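Local coordinates for protein 2-oxo-1,2-dihydroquinoline 8-monooxygenase, oxygenase component (Pseudomonas putida, PDB 1Z02) that probably hydroxylates 2-oxo-1,2-dihydroquinoline at carbon 8, as the oxygenase component of a Rieske-type monooxygenase with a [2Fe-2S] cluster and a mononuclear iron, at residues A[20-34]-A[382-395]. Numbering follows the deposited sequence.
Sequences RANNAKTQSQYQPYK and WDDEQLVATDISPI
Ala21 N gives Leu387 O a nearly straight hydrogen bond (2.7 Å, 170°), the one backbone-to-backbone bond between the segments, and the Ala21 methyl packs on Leu387 CB and Ile395 CD1. Next to it, Arg20 runs extended from CG to NE and lays the edge of its guanidinium against the end of helix 380-384. Arg20 NH1 donates to Asp383 O at 2.9 Å, on a lone pair in the carbonyl plane though 20° out of the guanidinium plane, and weakly to Glu385 O; NH2 reaches Asp383 O through a water. One NH1 group is thus shared by two carbonyls where the helix gives way to the linker. At the far end, Lys34, also extended beyond CG, crosses Asp383 at about a right angle. Its NZ forms a salt bridge to Asp383 OD2 (2.9 Å), met nearly along the C-O bond, and bonds to Trp382 O at 3.1 Å from above the carbonyl plane. Deeper, a second water lies between Tyr30 OH and Trp382 O, in plane at the edge of the Tyr30 ring. Ile395 turns CG2 anti to its backbone N, putting that methyl 3.8 Å from Thr26 CG2 and beside the Tyr30 ring. The edge of Tyr33 comes against Trp382, Tyr33 CE1 3.8 Å from Trp382 CZ3, the planes 73° apart in an oblique pairing. Helix 392-404 backs this packing: Arg398 makes a salt bridge to Glu385, itself hydrogen-bonded to Tyr376, and a cation-pi contact with Tyr30. Helix 209-216 packs on Trp382, while Asp391 OD1, accepting Val388 N, is also hydrogen-bonded to the cluster ligand His86 of a second subunit, placing the linker at the trimer interface between Rieske and catalytic domains.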
ATOM      1  N   ARG A  20     -33.399  -0.447  16.186  1.00 19.16           N
ATOM      2  CA  ARG A  20     -32.045  -0.661  16.686  1.00 18.09           C
ATOM      3  C   ARG A  20     -31.813   0.071  18.003  1.00 17.65           C
ATOM      4  O   ARG A  20     -32.433   1.100  18.276  1.00 19.81           O
ATOM      5  CB  ARG A  20     -31.008  -0.220  15.643  1.00 15.99           C
ATOM      6  CG  ARG A  20     -30.989   1.263  15.325  1.00 16.09           C
ATOM      7  CD  ARG A  20     -29.888   1.568  14.322  1.00 14.06           C
ATOM      8  NE  ARG A  20     -29.811   2.989  13.990  1.00 14.53           N
ATOM      9  CZ  ARG A  20     -28.815   3.529  13.295  1.00 14.80           C
ATOM     10  NH1 ARG A  20     -27.820   2.764  12.864  1.00 12.80           N
ATOM     11  NH2 ARG A  20     -28.801   4.836  13.053  1.00 13.71           N
ATOM     12  N   ALA A  21     -30.914  -0.469  18.814  1.00 16.29           N
ATOM     13  CA  ALA A  21     -30.599   0.114  20.108  1.00 16.21           C
ATOM     14  C   ALA A  21     -29.828   1.423  20.020  1.00 17.03           C
ATOM     15  O   ALA A  21     -30.004   2.299  20.870  1.00 15.79           O
ATOM     16  CB  ALA A  21     -29.826  -0.891  20.953  1.00 14.27           C
ATOM     17  N   ASN A  22     -28.974   1.561  19.006  1.00 15.29           N
ATOM     18  CA  ASN A  22     -28.189   2.779  18.854  1.00 15.13           C
ATOM     19  C   ASN A  22     -28.910   3.877  18.080  1.00 14.73           C
ATOM     20  O   ASN A  22     -28.578   4.169  16.932  1.00 13.92           O
ATOM     21  CB  ASN A  22     -26.825   2.488  18.197  1.00 16.18           C
ATOM     22  CG  ASN A  22     -26.939   1.857  16.818  1.00 15.74           C
ATOM     23  OD1 ASN A  22     -26.088   2.083  15.955  1.00 16.34           O
ATOM     24  ND2 ASN A  22     -27.970   1.047  16.608  1.00 11.94           N
ATOM     25  N   ASN A  23     -29.904   4.483  18.720  1.00 15.23           N
ATOM     26  CA  ASN A  23     -30.661   5.571  18.112  1.00 15.63           C
ATOM     27  C   ASN A  23     -29.825   6.853  18.181  1.00 14.49           C
ATOM     28  O   ASN A  23     -28.790   6.888  18.853  1.00 14.39           O
ATOM     29  CB  ASN A  23     -31.995   5.747  18.841  1.00 18.22           C
ATOM     30  CG  ASN A  23     -31.831   5.864  20.354  1.00 18.08           C
ATOM     31  OD1 ASN A  23     -32.658   5.363  21.115  1.00 23.81           O
ATOM     32  ND2 ASN A  23     -30.774   6.529  20.791  1.00 20.55           N
ATOM     33  N   ALA A  24     -30.272   7.898  17.488  1.00 15.09           N
ATOM     34  CA  ALA A  24     -29.542   9.160  17.443  1.00 14.32           C
ATOM     35  C   ALA A  24     -29.180   9.715  18.808  1.00 15.16           C
ATOM     36  O   ALA A  24     -28.074  10.214  19.009  1.00 13.84           O
ATOM     37  CB  ALA A  24     -30.335  10.191  16.664  1.00 14.81           C
ATOM     38  N   LYS A  25     -30.115   9.643  19.747  1.00 18.04           N
ATOM     39  CA  LYS A  25     -29.867  10.157  21.089  1.00 20.56           C
ATOM     40  C   LYS A  25     -28.718   9.390  21.740  1.00 19.09           C
ATOM     41  O   LYS A  25     -27.822   9.981  22.348  1.00 20.82           O
ATOM     42  CB  LYS A  25     -31.128  10.026  21.948  1.00 24.61           C
ATOM     43  CG  LYS A  25     -31.172  11.003  23.125  1.00 32.74           C
ATOM     44  CD  LYS A  25     -30.146  10.690  24.212  1.00 37.30           C
ATOM     45  CE  LYS A  25     -30.754   9.856  25.332  1.00 40.87           C
ATOM     46  NZ  LYS A  25     -31.101   8.473  24.922  1.00 41.18           N
ATOM     47  N   THR A  26     -28.755   8.068  21.606  1.00 15.58           N
ATOM     48  CA  THR A  26     -27.730   7.205  22.170  1.00 13.87           C
ATOM     49  C   THR A  26     -26.357   7.417  21.547  1.00 11.72           C
ATOM     50  O   THR A  26     -25.356   7.472  22.260  1.00 13.26           O
ATOM     51  CB  THR A  26     -28.133   5.736  22.015  1.00 13.84           C
ATOM     52  OG1 THR A  26     -29.332   5.501  22.765  1.00 13.62           O
ATOM     53  CG2 THR A  26     -27.021   4.806  22.509  1.00 12.92           C
ATOM     54  N   GLN A  27     -26.305   7.537  20.223  1.00 10.99           N
ATOM     55  CA  GLN A  27     -25.027   7.734  19.541  1.00 13.25           C
ATOM     56  C   GLN A  27     -24.369   9.052  19.925  1.00 14.40           C
ATOM     57  O   GLN A  27     -23.136   9.153  19.974  1.00 14.94           O
ATOM     58  CB  GLN A  27     -25.207   7.681  18.021  1.00 11.26           C
ATOM     59  CG  GLN A  27     -25.859   6.400  17.532  1.00 12.17           C
ATOM     60  CD  GLN A  27     -25.682   6.167  16.045  1.00 10.41           C
ATOM     61  OE1 GLN A  27     -26.409   5.369  15.447  1.00 13.06           O
ATOM     62  NE2 GLN A  27     -24.706   6.843  15.440  1.00  8.93           N
ATOM     63  N   SER A  28     -25.188  10.058  20.210  1.00 15.51           N
ATOM     64  CA  SER A  28     -24.664  11.370  20.578  1.00 16.73           C
ATOM     65  C   SER A  28     -23.970  11.301  21.928  1.00 17.65           C
ATOM     66  O   SER A  28     -23.190  12.187  22.276  1.00 17.78           O
ATOM     67  CB  SER A  28     -25.786  12.414  20.634  1.00 18.04           C
ATOM     68  OG  SER A  28     -26.635  12.205  21.753  1.00 18.64           O
ATOM     69  N   GLN A  29     -24.254  10.242  22.684  1.00 17.08           N
ATOM     70  CA  GLN A  29     -23.658  10.072  24.001  1.00 16.40           C
ATOM     71  C   GLN A  29     -22.278   9.422  23.974  1.00 14.72           C
ATOM     72  O   GLN A  29     -21.656   9.227  25.022  1.00 13.35           O
ATOM     73  CB  GLN A  29     -24.607   9.284  24.908  1.00 18.44           C
ATOM     74  CG  GLN A  29     -25.831  10.104  25.348  1.00 20.91           C
ATOM     75  CD  GLN A  29     -26.851   9.295  26.126  1.00 24.99           C
ATOM     76  OE1 GLN A  29     -27.573   8.478  25.559  1.00 27.33           O
ATOM     77  NE2 GLN A  29     -26.910   9.514  27.435  1.00 28.15           N
ATOM     78  N   TYR A  30     -21.805   9.067  22.782  1.00 13.31           N
ATOM     79  CA  TYR A  30     -20.469   8.498  22.662  1.00 12.48           C
ATOM     80  C   TYR A  30     -19.716   9.001  21.439  1.00 12.19           C
ATOM     81  O   TYR A  30     -19.022   8.243  20.760  1.00  9.73           O
ATOM     82  CB  TYR A  30     -20.488   6.960  22.716  1.00 10.84           C
ATOM     83  CG  TYR A  30     -21.421   6.223  21.779  1.00  9.78           C
ATOM     84  CD1 TYR A  30     -21.150   6.117  20.417  1.00  9.80           C
ATOM     85  CD2 TYR A  30     -22.536   5.552  22.278  1.00  8.63           C
ATOM     86  CE1 TYR A  30     -21.961   5.354  19.579  1.00  7.58           C
ATOM     87  CE2 TYR A  30     -23.353   4.788  21.452  1.00  8.97           C
ATOM     88  CZ  TYR A  30     -23.060   4.687  20.106  1.00  8.24           C
ATOM     89  OH  TYR A  30     -23.861   3.894  19.316  1.00  9.19           O
ATOM     90  N   GLN A  31     -19.852  10.300  21.180  1.00 11.16           N
ATOM     91  CA  GLN A  31     -19.170  10.951  20.069  1.00  9.59           C
ATOM     92  C   GLN A  31     -17.658  10.953  20.313  1.00  8.24           C
ATOM     93  O   GLN A  31     -16.885  10.718  19.389  1.00  7.10           O
ATOM     94  CB  GLN A  31     -19.666  12.392  19.891  1.00  9.09           C
ATOM     95  CG  GLN A  31     -19.089  13.105  18.656  1.00 10.08           C
ATOM     96  CD  GLN A  31     -19.383  12.373  17.355  1.00 12.40           C
ATOM     97  OE1 GLN A  31     -20.537  12.079  17.047  1.00 14.80           O
ATOM     98  NE2 GLN A  31     -18.340  12.078  16.581  1.00 11.76           N
ATOM     99  N   PRO A  32     -17.214  11.219  21.557  1.00  8.34           N
ATOM    100  CA  PRO A  32     -15.773  11.225  21.838  1.00  8.88           C
ATOM    101  C   PRO A  32     -15.113   9.875  21.515  1.00 11.72           C
ATOM    102  O   PRO A  32     -13.954   9.823  21.085  1.00 12.38           O
ATOM    103  CB  PRO A  32     -15.714  11.554  23.327  1.00 11.85           C
ATOM    104  CG  PRO A  32     -16.896  12.449  23.510  1.00  8.28           C
ATOM    105  CD  PRO A  32     -17.966  11.718  22.723  1.00  9.69           C
ATOM    106  N   TYR A  33     -15.859   8.792  21.726  1.00 10.51           N
ATOM    107  CA  TYR A  33     -15.380   7.436  21.453  1.00 10.07           C
ATOM    108  C   TYR A  33     -15.279   7.222  19.940  1.00  8.87           C
ATOM    109  O   TYR A  33     -14.376   6.543  19.461  1.00  9.33           O
ATOM    110  CB  TYR A  33     -16.340   6.414  22.077  1.00  8.63           C
ATOM    111  CG  TYR A  33     -15.900   4.961  21.991  1.00  9.05           C
ATOM    112  CD1 TYR A  33     -16.210   4.180  20.882  1.00  8.94           C
ATOM    113  CD2 TYR A  33     -15.207   4.360  23.043  1.00 10.25           C
ATOM    114  CE1 TYR A  33     -15.849   2.827  20.825  1.00 10.79           C
ATOM    115  CE2 TYR A  33     -14.837   3.008  22.995  1.00  9.92           C
ATOM    116  CZ  TYR A  33     -15.166   2.249  21.886  1.00  9.31           C
ATOM    117  OH  TYR A  33     -14.845   0.908  21.846  1.00  9.05           O
ATOM    118  N   LYS A  34     -16.217   7.796  19.191  1.00  9.18           N
ATOM    119  CA  LYS A  34     -16.193   7.681  17.737  1.00  9.52           C
ATOM    120  C   LYS A  34     -14.985   8.440  17.203  1.00 10.77           C
ATOM    121  O   LYS A  34     -14.446   8.116  16.137  1.00 11.38           O
ATOM    122  CB  LYS A  34     -17.450   8.286  17.124  1.00 11.42           C
ATOM    123  CG  LYS A  34     -18.749   7.570  17.418  1.00 10.40           C
ATOM    124  CD  LYS A  34     -19.850   8.181  16.564  1.00 11.46           C
ATOM    125  CE  LYS A  34     -21.170   7.443  16.702  1.00  8.71           C
ATOM    126  NZ  LYS A  34     -22.139   7.913  15.657  1.00 11.86           N
ATOM    127  N   TRP A 382     -19.687   3.143  12.523  1.00  9.00           N
ATOM    128  CA  TRP A 382     -20.000   3.898  13.731  1.00  8.88           C
ATOM    129  C   TRP A 382     -21.370   4.583  13.679  1.00  9.22           C
ATOM    130  O   TRP A 382     -21.934   4.971  14.714  1.00 10.16           O
ATOM    131  CB  TRP A 382     -18.882   4.914  13.999  1.00  8.16           C
ATOM    132  CG  TRP A 382     -17.561   4.243  14.231  1.00  9.70           C
ATOM    133  CD1 TRP A 382     -16.463   4.278  13.416  1.00 13.10           C
ATOM    134  CD2 TRP A 382     -17.209   3.405  15.340  1.00 11.04           C
ATOM    135  NE1 TRP A 382     -15.448   3.519  13.953  1.00 11.78           N
ATOM    136  CE2 TRP A 382     -15.878   2.977  15.137  1.00 12.89           C
ATOM    137  CE3 TRP A 382     -17.886   2.985  16.495  1.00 10.41           C
ATOM    138  CZ2 TRP A 382     -15.214   2.137  16.036  1.00 12.57           C
ATOM    139  CZ3 TRP A 382     -17.224   2.147  17.390  1.00 12.28           C
ATOM    140  CH2 TRP A 382     -15.899   1.738  17.157  1.00 13.13           C
ATOM    141  N   ASP A 383     -21.918   4.711  12.477  1.00  8.02           N
ATOM    142  CA  ASP A 383     -23.222   5.334  12.306  1.00 10.02           C
ATOM    143  C   ASP A 383     -24.275   4.333  11.863  1.00 10.80           C
ATOM    144  O   ASP A 383     -25.402   4.367  12.353  1.00 11.77           O
ATOM    145  CB  ASP A 383     -23.186   6.436  11.245  1.00 11.77           C
ATOM    146  CG  ASP A 383     -22.397   7.646  11.667  1.00 13.80           C
ATOM    147  OD1 ASP A 383     -22.255   8.547  10.824  1.00 13.56           O
ATOM    148  OD2 ASP A 383     -21.920   7.711  12.816  1.00 13.66           O
ATOM    149  N   ASP A 384     -23.903   3.453  10.932  1.00 10.08           N
ATOM    150  CA  ASP A 384     -24.837   2.473  10.365  1.00  9.65           C
ATOM    151  C   ASP A 384     -24.970   1.108  11.040  1.00 10.10           C
ATOM    152  O   ASP A 384     -25.834   0.309  10.662  1.00 10.35           O
ATOM    153  CB  ASP A 384     -24.521   2.262   8.882  1.00 10.09           C
ATOM    154  CG  ASP A 384     -24.768   3.510   8.052  1.00 11.86           C
ATOM    155  OD1 ASP A 384     -24.486   3.489   6.832  1.00 14.08           O
ATOM    156  OD2 ASP A 384     -25.244   4.515   8.621  1.00 13.67           O
ATOM    157  N   GLU A 385     -24.118   0.816  12.015  1.00  9.38           N
ATOM    158  CA  GLU A 385     -24.229  -0.458  12.713  1.00  9.73           C
ATOM    159  C   GLU A 385     -25.643  -0.503  13.312  1.00 11.23           C
ATOM    160  O   GLU A 385     -26.204   0.538  13.677  1.00 10.55           O
ATOM    161  CB  GLU A 385     -23.184  -0.529  13.828  1.00 11.30           C
ATOM    162  CG  GLU A 385     -23.426   0.467  14.957  1.00  9.01           C
ATOM    163  CD  GLU A 385     -22.302   0.496  15.976  1.00 10.79           C
ATOM    164  OE1 GLU A 385     -21.503  -0.474  16.034  1.00  8.43           O
ATOM    165  OE2 GLU A 385     -22.223   1.497  16.729  1.00  8.70           O
ATOM    166  N   GLN A 386     -26.241  -1.688  13.395  1.00 10.51           N
ATOM    167  CA  GLN A 386     -27.576  -1.794  13.985  1.00 10.40           C
ATOM    168  C   GLN A 386     -27.496  -2.656  15.234  1.00  9.15           C
ATOM    169  O   GLN A 386     -27.669  -3.868  15.181  1.00  8.66           O
ATOM    170  CB  GLN A 386     -28.570  -2.369  12.970  1.00 11.04           C
ATOM    171  CG  GLN A 386     -28.724  -1.452  11.761  1.00 12.57           C
ATOM    172  CD  GLN A 386     -29.911  -1.783  10.886  1.00 14.26           C
ATOM    173  OE1 GLN A 386     -31.052  -1.798  11.341  1.00 14.63           O
ATOM    174  NE2 GLN A 386     -29.650  -2.031   9.616  1.00 14.40           N
ATOM    175  N   LEU A 387     -27.212  -2.006  16.359  1.00  9.01           N
ATOM    176  CA  LEU A 387     -27.074  -2.694  17.637  1.00  9.24           C
ATOM    177  C   LEU A 387     -28.417  -3.119  18.209  1.00  9.34           C
ATOM    178  O   LEU A 387     -29.460  -2.567  17.852  1.00 10.08           O
ATOM    179  CB  LEU A 387     -26.328  -1.797  18.633  1.00  8.88           C
ATOM    180  CG  LEU A 387     -24.979  -1.262  18.120  1.00 10.05           C
ATOM    181  CD1 LEU A 387     -24.290  -0.436  19.214  1.00 11.65           C
ATOM    182  CD2 LEU A 387     -24.103  -2.418  17.667  1.00 11.94           C
ATOM    183  N   VAL A 388     -28.383  -4.100  19.109  1.00  9.77           N
ATOM    184  CA  VAL A 388     -29.603  -4.617  19.716  1.00 10.73           C
ATOM    185  C   VAL A 388     -29.536  -4.645  21.239  1.00 11.56           C
ATOM    186  O   VAL A 388     -28.591  -4.136  21.838  1.00 10.93           O
ATOM    187  CB  VAL A 388     -29.902  -6.031  19.195  1.00  9.55           C
ATOM    188  CG1 VAL A 388     -30.277  -5.974  17.723  1.00  8.47           C
ATOM    189  CG2 VAL A 388     -28.680  -6.911  19.380  1.00 11.19           C
ATOM    190  N   ALA A 389     -30.542  -5.260  21.855  1.00 12.69           N
ATOM    191  CA  ALA A 389     -30.639  -5.333  23.313  1.00 13.38           C
ATOM    192  C   ALA A 389     -29.371  -5.783  24.022  1.00 13.71           C
ATOM    193  O   ALA A 389     -28.988  -5.201  25.038  1.00 15.36           O
ATOM    194  CB  ALA A 389     -31.802  -6.245  23.712  1.00 14.67           C
ATOM    195  N   THR A 390     -28.721  -6.820  23.502  1.00 12.83           N
ATOM    196  CA  THR A 390     -27.500  -7.328  24.126  1.00 14.13           C
ATOM    197  C   THR A 390     -26.332  -6.349  24.019  1.00 13.47           C
ATOM    198  O   THR A 390     -25.328  -6.478  24.723  1.00 13.80           O
ATOM    199  CB  THR A 390     -27.068  -8.663  23.498  1.00 13.65           C
ATOM    200  OG1 THR A 390     -26.999  -8.520  22.078  1.00 16.99           O
ATOM    201  CG2 THR A 390     -28.052  -9.760  23.841  1.00 16.97           C
ATOM    202  N   ASP A 391     -26.463  -5.368  23.137  1.00 13.42           N
ATOM    203  CA  ASP A 391     -25.407  -4.387  22.948  1.00 13.34           C
ATOM    204  C   ASP A 391     -25.410  -3.314  24.018  1.00 14.00           C
ATOM    205  O   ASP A 391     -24.736  -2.297  23.896  1.00 14.01           O
ATOM    206  CB  ASP A 391     -25.514  -3.777  21.552  1.00 10.99           C
ATOM    207  CG  ASP A 391     -25.109  -4.761  20.473  1.00 11.10           C
ATOM    208  OD1 ASP A 391     -25.804  -4.862  19.438  1.00 11.57           O
ATOM    209  OD2 ASP A 391     -24.077  -5.437  20.670  1.00 11.11           O
ATOM    210  N   ILE A 392     -26.164  -3.542  25.084  1.00 15.30           N
ATOM    211  CA  ILE A 392     -26.181  -2.580  26.165  1.00 16.02           C
ATOM    212  C   ILE A 392     -24.796  -2.578  26.812  1.00 16.58           C
ATOM    213  O   ILE A 392     -24.400  -1.605  27.467  1.00 15.51           O
ATOM    214  CB  ILE A 392     -27.223  -2.934  27.237  1.00 16.82           C
ATOM    215  CG1 ILE A 392     -27.114  -1.935  28.382  1.00 17.44           C
ATOM    216  CG2 ILE A 392     -26.992  -4.343  27.755  1.00 15.66           C
ATOM    217  CD1 ILE A 392     -28.402  -1.470  28.903  1.00 20.70           C
ATOM    218  N   SER A 393     -24.069  -3.677  26.633  1.00 17.06           N
ATOM    219  CA  SER A 393     -22.727  -3.799  27.187  1.00 17.61           C
ATOM    220  C   SER A 393     -21.775  -2.836  26.496  1.00 15.55           C
ATOM    221  O   SER A 393     -21.261  -1.908  27.122  1.00 15.96           O
ATOM    222  CB  SER A 393     -22.191  -5.224  27.016  1.00 21.18           C
ATOM    223  OG  SER A 393     -22.928  -6.147  27.782  1.00 26.98           O
ATOM    224  N   PRO A 394     -21.525  -3.042  25.191  1.00 13.90           N
ATOM    225  CA  PRO A 394     -20.606  -2.124  24.519  1.00 13.19           C
ATOM    226  C   PRO A 394     -21.046  -0.660  24.567  1.00 12.37           C
ATOM    227  O   PRO A 394     -20.207   0.229  24.708  1.00 11.53           O
ATOM    228  CB  PRO A 394     -20.519  -2.688  23.093  1.00 12.06           C
ATOM    229  CG  PRO A 394     -21.834  -3.397  22.909  1.00 12.53           C
ATOM    230  CD  PRO A 394     -22.067  -4.044  24.248  1.00 13.47           C
ATOM    231  N   ILE A 395     -22.347  -0.405  24.459  1.00 12.85           N
ATOM    232  CA  ILE A 395     -22.843   0.969  24.498  1.00 12.02           C
ATOM    233  C   ILE A 395     -22.501   1.613  25.841  1.00 12.42           C
ATOM    234  O   ILE A 395     -22.022   2.749  25.893  1.00 11.35           O
ATOM    235  CB  ILE A 395     -24.370   1.017  24.253  1.00 14.82           C
ATOM    236  CG1 ILE A 395     -24.672   0.569  22.816  1.00 14.12           C
ATOM    237  CG2 ILE A 395     -24.904   2.425  24.514  1.00 11.89           C
ATOM    238  CD1 ILE A 395     -26.143   0.485  22.482  1.00 15.68           C
TER
HETATM  239  O   HOH W   1     -27.145   6.134  11.007  1.00 34.01           O
HETATM  240  O   HOH W   2     -23.483   3.646  16.582  1.00  8.53           O